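Local coordinates for uncharacterized protein (Staphylococcus aureus, PDB 4YBV) that probably hydrolyses thioesters, perhaps of acyl-CoA type, as a hot dog fold thioesterase that assembles as a tetramer, at residues H17-D20 with G21-V24; P28-D31 with K32-A35; K105-N108 with D109-L113. The protein carries 1 engineered substitution. All coordinates share one frame; numbering follows the deposited sequence.

Contact 1 of 3, residues H17-D20 with G21-V24; sequences HQED and GLVV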
loop_
_atom_site.group_PDB
_atom_site.type_symbol
_atom_site.label_atom_id
_atom_site.label_comp_id
_atom_site.label_asym_id
_atom_site.label_seq_id
_atom_site.Cartn_x
_atom_site.Cartn_y
_atom_site.Cartn_z
ATOM N N HIS A 17 -26.035 0.112 6.951
ATOM C CA HIS A 17 -26.551 -0.762 5.897
ATOM C C HIS A 17 -25.556 -1.858 5.573
ATOM O O HIS A 17 -24.326 -1.639 5.578
ATOM C CB HIS A 17 -26.872 0.022 4.609
ATOM C CG HIS A 17 -27.328 -0.838 3.465
ATOM N ND1 HIS A 17 -28.386 -1.721 3.564
ATOM C CD2 HIS A 17 -26.869 -0.947 2.191
ATOM C CE1 HIS A 17 -28.553 -2.335 2.405
ATOM N NE2 HIS A 17 -27.655 -1.881 1.551
ATOM N N GLN A 18 -26.113 -3.026 5.266
ATOM C CA GLN A 18 -25.370 -4.206 4.866
ATOM C C GLN A 18 -26.112 -4.928 3.754
ATOM O O GLN A 18 -27.309 -5.156 3.876
ATOM C CB GLN A 18 -25.243 -5.191 6.024
ATOM C CG GLN A 18 -24.250 -4.879 7.058
ATOM C CD GLN A 18 -24.342 -5.885 8.196
ATOM O OE1 GLN A 18 -23.384 -6.587 8.493
ATOM N NE2 GLN A 18 -25.496 -5.951 8.833
ATOM N N GLU A 19 -25.416 -5.328 2.711
ATOM C CA GLU A 19 -25.951 -6.330 1.781
ATOM C C GLU A 19 -24.751 -7.084 1.285
ATOM O O GLU A 19 -23.641 -6.674 1.546
ATOM C CB GLU A 19 -26.746 -5.701 0.635
ATOM C CG GLU A 19 -26.133 -4.429 0.037
ATOM C CD GLU A 19 -26.962 -3.852 -1.112
ATOM O OE1 GLU A 19 -27.431 -2.684 -1.026
ATOM O OE2 GLU A 19 -27.133 -4.584 -2.097
ATOM N N ASP A 20 -24.949 -8.191 0.599
ATOM C CA ASP A 20 -23.790 -8.936 0.116
ATOM C C ASP A 20 -22.867 -8.026 -0.708
ATOM O O ASP A 20 -23.335 -7.282 -1.574
ATOM C CB ASP A 20 -24.246 -10.161 -0.689
ATOM C CG ASP A 20 -24.575 -11.352 0.216
ATOM O OD1 ASP A 20 -24.812 -11.139 1.431
ATOM O OD2 ASP A 20 -24.572 -12.504 -0.272
ATOM N N GLY A 21 -21.567 -8.028 -0.374
ATOM C CA GLY A 21 -20.587 -7.192 -1.054
ATOM C C GLY A 21 -20.621 -5.721 -0.692
ATOM O O GLY A 21 -19.964 -4.885 -1.341
ATOM N N LEU A 22 -21.366 -5.366 0.352
ATOM C CA LEU A 22 -21.465 -3.950 0.672
ATOM C C LEU A 22 -21.707 -3.741 2.157
ATOM O O LEU A 22 -22.608 -4.367 2.766
ATOM C CB LEU A 22 -22.581 -3.292 -0.144
ATOM C CG LEU A 22 -22.882 -1.817 0.087
ATOM C CD1 LEU A 22 -21.703 -0.931 -0.358
ATOM C CD2 LEU A 22 -24.185 -1.432 -0.622
ATOM N N VAL A 23 -20.883 -2.883 2.755
ATOM C CA VAL A 23 -21.080 -2.505 4.152
ATOM C C VAL A 23 -20.947 -0.996 4.339
ATOM O O VAL A 23 -20.003 -0.371 3.879
ATOM C CB VAL A 23 -20.086 -3.230 5.076
ATOM C CG1 VAL A 23 -20.297 -2.785 6.523
ATOM C CG2 VAL A 23 -20.280 -4.716 4.962
ATOM N N VAL A 24 -21.906 -0.403 5.013
ATOM C CA VAL A 24 -21.838 1.011 5.300
ATOM C C VAL A 24 -21.850 1.126 6.822
ATOM O O VAL A 24 -22.836 0.737 7.466
ATOM C CB VAL A 24 -23.029 1.795 4.625
ATOM C CG1 VAL A 24 -22.880 3.305 4.801
ATOM C CG2 VAL A 24 -23.123 1.428 3.127
#
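Leu22 and Glu19 lie side by side across a tight reversal of the chain and point the same way. Their backbones form a hydrogen-bonded antiparallel pair, with Glu19 N giving a 3.0 Å bond to Leu22 O. The Leu22 N bond to Glu19 O is more bent, 145° at the hydrogen. Packing is closest here: Leu22 CD2 sits 3.5 Å from Glu19 OE1 and about as near Glu19 CG. CG of Glu19 lies between its own backbone N and carbonyl carbon (chi1 41°), and the chain then runs out extended beside the leucine. The same methyl meets the edge of the His17 ring, at CD2. That ring gives a straight NE2 bond of 2.7 Å to Glu19 OE1. OE1 lies in the ring plane; the ring nitrogen meets it on the anti side, 21° out of the carboxylate plane. This limits rotation of both groups. Leu22 and Val24 also pack on Thr89 of strand 85-95. The other face is looser. Gln18 CG only grazes Val23 CG2 at 4.5 Å, and Gln18 OE1 bonds to Asn59. At the tip, the exposed Asp20 side chain sets out away from 21-24. Gly21 takes positive phi in a type II turn, closing a two-residue beta hairpin at the edge of this chain's hot dog sheet.

Contact 2 of 3, residues P28-D31 with K32-A35; sequences PVTD and KVKA. Engineered in segment 32-35: Ala35 (natural residue Gln).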
loop_
_atom_site.group_PDB
_atom_site.type_symbol
_atom_site.label_atom_id
_atom_site.label_comp_id
_atom_site.label_asym_id
_atom_site.label_seq_id
_atom_site.Cartn_x
_atom_site.Cartn_y
_atom_site.Cartn_z
ATOM N N PRO A 28 -19.284 8.805 15.158
ATOM C CA PRO A 28 -19.140 10.238 15.473
ATOM C C PRO A 28 -17.683 10.680 15.621
ATOM O O PRO A 28 -16.877 9.956 16.177
ATOM C CB PRO A 28 -19.857 10.383 16.820
ATOM C CG PRO A 28 -19.744 9.034 17.466
ATOM C CD PRO A 28 -19.815 8.039 16.304
ATOM N N VAL A 29 -17.371 11.876 15.147
ATOM C CA VAL A 29 -16.038 12.425 15.343
ATOM C C VAL A 29 -16.043 13.123 16.690
ATOM O O VAL A 29 -16.579 14.232 16.811
ATOM C CB VAL A 29 -15.659 13.393 14.227
ATOM C CG1 VAL A 29 -14.269 14.007 14.493
ATOM C CG2 VAL A 29 -15.696 12.686 12.896
ATOM N N THR A 30 -15.479 12.460 17.702
ATOM C CA THR A 30 -15.451 12.990 19.068
ATOM C C THR A 30 -14.006 13.225 19.509
ATOM O O THR A 30 -13.090 12.796 18.819
ATOM C CB THR A 30 -16.161 12.027 20.049
ATOM O OG1 THR A 30 -15.443 10.789 20.125
ATOM C CG2 THR A 30 -17.587 11.737 19.569
ATOM N N ASP A 31 -13.807 13.930 20.634
ATOM C CA ASP A 31 -12.468 14.202 21.159
ATOM C C ASP A 31 -11.693 12.901 21.300
ATOM O O ASP A 31 -10.504 12.863 21.024
ATOM C CB ASP A 31 -12.519 14.919 22.522
ATOM C CG ASP A 31 -13.040 16.356 22.426
ATOM O OD1 ASP A 31 -12.736 17.067 21.439
ATOM O OD2 ASP A 31 -13.771 16.768 23.347
ATOM N N LYS A 32 -12.387 11.848 21.740
ATOM C CA LYS A 32 -11.835 10.498 21.905
ATOM C C LYS A 32 -11.084 9.918 20.703
ATOM O O LYS A 32 -10.151 9.140 20.900
ATOM C CB LYS A 32 -12.954 9.497 22.271
ATOM C CG LYS A 32 -13.023 9.157 23.757
ATOM C CD LYS A 32 -14.318 8.418 24.116
ATOM C CE LYS A 32 -14.437 7.074 23.439
ATOM N NZ LYS A 32 -15.785 6.482 23.703
ATOM N N VAL A 33 -11.502 10.262 19.479
ATOM C CA VAL A 33 -10.896 9.694 18.263
ATOM C C VAL A 33 -10.164 10.755 17.438
ATOM O O VAL A 33 -9.769 10.505 16.290
ATOM C CB VAL A 33 -11.971 8.991 17.362
ATOM C CG1 VAL A 33 -12.475 7.751 18.017
ATOM C CG2 VAL A 33 -13.132 9.923 17.069
ATOM N N LYS A 34 -9.966 11.945 18.001
ATOM C CA LYS A 34 -9.210 12.957 17.285
ATOM C C LYS A 34 -7.685 12.729 17.459
ATOM O O LYS A 34 -7.257 12.097 18.395
ATOM C CB LYS A 34 -9.583 14.366 17.769
ATOM C CG LYS A 34 -10.985 14.765 17.426
ATOM C CD LYS A 34 -11.278 16.222 17.809
ATOM C CE LYS A 34 -12.705 16.621 17.381
ATOM N NZ LYS A 34 -12.918 18.096 17.553
ATOM N N ALA A 35 -6.914 13.362 16.609
ATOM C CA ALA A 35 -5.508 13.477 16.736
ATOM C C ALA A 35 -5.456 14.713 17.665
ATOM O O ALA A 35 -6.416 15.404 17.772
ATOM C CB ALA A 35 -4.859 13.781 15.420
#
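Lys32 lies alongside Thr30, the two side chains pointing the same way, and its CB is 3.5 Å from Thr30 OG1. The hydroxyl stands between the backbone N and carbonyl carbon of Thr30 (chi1 65°), which turns it to that methylene. The rest of the lysine leads off the turn. Its chain bends at chi3, and NZ bonds to Thr10 O of the same chain. Val33 follows with a backbone bond, N to Thr30 O, of 3.1 Å. The donor stands 54° above the carbonyl plane, as fits a tight i to i+3 turn. Val33 CG2 lies 3.4 Å from Thr30 O. Val33 is buried, packed also on Phe11 and Leu40. The segments form a short 3-10 turn in the loop that leads from strand 22-28 of the hot dog sheet to helix 42-60. This turn lies at a subunit interface: Lys32 O bonds to Thr10 OG1 of the second subunit, and Asp31 and Lys34 pack on its His6. Lys34 N bonds to Asp31 O at 3.2 Å. The extended Lys34 chain runs back over the turn, CG 3.2 Å from Thr30 O. The Lys34 and Val29 side chains cross at about a right angle, CE touching CG1. Lys34 NZ stays 4.0 Å from Asp31 OD1, beyond a salt bridge, and makes a weak bond to Lys82 O. Ala35, an engineered replacement of Gln, points away from 28-31.

Contact 3 of 3, residues K105-N108 with D109-L113; sequences KIKN and DKEQL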
loop_
_atom_site.group_PDB
_atom_site.type_symbol
_atom_site.label_atom_id
_atom_site.label_comp_id
_atom_site.label_asym_id
_atom_site.label_seq_id
_atom_site.Cartn_x
_atom_site.Cartn_y
_atom_site.Cartn_z
ATOM N N LYS A 105 -14.326 3.659 0.879
ATOM C CA LYS A 105 -14.256 5.099 0.813
ATOM C C LYS A 105 -14.892 5.698 2.070
ATOM O O LYS A 105 -16.003 5.355 2.448
ATOM C CB LYS A 105 -14.930 5.607 -0.466
ATOM C CG LYS A 105 -14.118 5.264 -1.740
ATOM C CD LYS A 105 -14.859 5.755 -2.989
ATOM C CE LYS A 105 -13.980 5.646 -4.226
ATOM N NZ LYS A 105 -13.354 4.303 -4.363
ATOM N N ILE A 106 -14.170 6.587 2.729
ATOM C CA ILE A 106 -14.636 7.179 3.971
ATOM C C ILE A 106 -14.774 8.663 3.793
ATOM O O ILE A 106 -13.813 9.358 3.400
ATOM C CB ILE A 106 -13.699 6.855 5.137
ATOM C CG1 ILE A 106 -13.362 5.352 5.055
ATOM C CG2 ILE A 106 -14.367 7.245 6.440
ATOM C CD1 ILE A 106 -12.536 4.774 6.164
ATOM N N LYS A 107 -16.003 9.119 4.057
ATOM C CA LYS A 107 -16.427 10.491 3.833
ATOM C C LYS A 107 -16.887 11.167 5.085
ATOM O O LYS A 107 -17.360 10.504 6.006
ATOM C CB LYS A 107 -17.581 10.544 2.807
ATOM C CG LYS A 107 -17.214 9.996 1.453
ATOM C CD LYS A 107 -18.356 10.082 0.448
ATOM C CE LYS A 107 -17.872 9.613 -0.896
ATOM N NZ LYS A 107 -19.036 9.533 -1.837
ATOM N N ASN A 108 -16.783 12.495 5.116
ATOM C CA ASN A 108 -17.375 13.265 6.213
ATOM C C ASN A 108 -18.796 13.731 5.848
ATOM O O ASN A 108 -19.349 13.279 4.838
ATOM C CB ASN A 108 -16.496 14.474 6.619
ATOM C CG ASN A 108 -16.259 15.481 5.478
ATOM O OD1 ASN A 108 -16.950 15.487 4.435
ATOM N ND2 ASN A 108 -15.256 16.343 5.679
ATOM N N ASP A 109 -19.325 14.628 6.690
ATOM C CA ASP A 109 -20.641 15.285 6.605
ATOM C C ASP A 109 -20.881 16.145 5.393
ATOM O O ASP A 109 -22.027 16.463 5.065
ATOM C CB ASP A 109 -20.838 16.189 7.814
ATOM C CG ASP A 109 -21.490 15.489 8.913
ATOM O OD1 ASP A 109 -21.720 16.129 9.975
ATOM O OD2 ASP A 109 -21.779 14.279 8.708
ATOM N N LYS A 110 -19.791 16.566 4.769
ATOM C CA LYS A 110 -19.826 17.409 3.587
ATOM C C LYS A 110 -19.578 16.569 2.317
ATOM O O LYS A 110 -19.286 17.099 1.245
ATOM C CB LYS A 110 -18.790 18.528 3.739
ATOM C CG LYS A 110 -19.162 19.546 4.809
ATOM C CD LYS A 110 -17.968 20.412 5.258
ATOM C CE LYS A 110 -17.039 19.629 6.175
ATOM N NZ LYS A 110 -16.161 20.502 7.010
ATOM N N GLU A 111 -19.705 15.248 2.452
ATOM C CA GLU A 111 -19.493 14.317 1.359
ATOM C C GLU A 111 -18.075 14.362 0.807
ATOM O O GLU A 111 -17.811 13.865 -0.292
ATOM C CB GLU A 111 -20.489 14.587 0.222
ATOM C CG GLU A 111 -21.953 14.584 0.626
ATOM C CD GLU A 111 -22.487 13.209 0.992
ATOM O OE1 GLU A 111 -21.999 12.187 0.437
ATOM O OE2 GLU A 111 -23.415 13.150 1.832
ATOM N N GLN A 112 -17.154 14.967 1.548
ATOM C CA GLN A 112 -15.737 14.967 1.142
ATOM C C GLN A 112 -15.095 13.643 1.489
ATOM O O GLN A 112 -15.366 13.086 2.562
ATOM C CB GLN A 112 -14.975 16.091 1.848
ATOM C CG GLN A 112 -15.452 17.480 1.548
ATOM C CD GLN A 112 -14.650 18.489 2.318
ATOM O OE1 GLN A 112 -14.753 18.573 3.542
ATOM N NE2 GLN A 112 -13.794 19.218 1.616
ATOM N N LEU A 113 -14.253 13.133 0.593
ATOM C CA LEU A 113 -13.470 11.973 0.898
ATOM C C LEU A 113 -12.464 12.356 1.997
ATOM O O LEU A 113 -11.728 13.320 1.864
ATOM C CB LEU A 113 -12.725 11.449 -0.340
ATOM C CG LEU A 113 -13.413 10.355 -1.131
ATOM C CD1 LEU A 113 -12.579 10.053 -2.347
ATOM C CD2 LEU A 113 -13.592 9.118 -0.267
#
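Lys105 meets Leu113 through the first methylenes of its chain: CB lies 3.8 Å from Leu113 CD2. The amine leads elsewhere and forms a salt bridge with Asp103. Ile106 points its side chain away from 109-113 and packs it on Thr115, while its carbonyl O faces Leu113 CD2. Lys107 pairs with Leu113 as a non-hydrogen-bonded antiparallel pair. Its CA and CB lie against Gln112 O, and the CA approach, 3.1 Å, is a CA-H...O contact. The extended chain brings CG to Leu113 CD2 and CD to Glu111 O. NZ remains 4.6 Å from Glu111 OE1, so the opposite charges are near but unbridged.

Asn108 carries most of the polar contact. Its N bonds to Gln112 O, a donor in the carbonyl plane, and its O accepts from Glu111 N, closing a type I turn from Asn108 to Glu111. The side chain folds over that turn, with CG set between the backbone N and the carbonyl carbon (chi1 60°). OD1 then accepts two backbone bonds, from Gln112 N at 2.9 Å and from Lys110 N at 3.1 Å. The two donors come from opposite faces of the amide. ND2 gives a nearly straight bond of 3.1 Å to Gln112 OE1, which lies in the Asn108 amide plane, though the two amide planes are 33° apart. It also makes a weak bond to Ser80 O. The amide is thus fixed in its flip, since OD1 meets donors and ND2 meets acceptors. Glu111 takes positive phi as the chain swings back to strand 113-124. Asn108 is buried, and these bonds satisfy both ends of its amide. The loop is therefore held by Asn108 through backbone and side chain together, by neutral hydrogen bonds and no ion pair between the segments.

How the contacts relate
All three contacts are local reversals of the chain, and none lies in the core. Contact 1 is the most superficial, while contacts 2 and 3 are partly buried. Contacts 1 and 3 belong to the same sheet, their centres about 18 Å apart, and each joins strands that follow one another. Contact 2 instead leaves the sheet toward helix 42-60, on the opposite side of the chain's centre from contact 1. The chemistry differs accordingly. Contact 1 uses strand pairing and a His-carboxylate bond, contact 3 a buried amide, and contact 2 helical-turn bonds with lysine methylenes. Contact 2 reaches a second subunit at several residues, contact 3 a third through Leu113 alone.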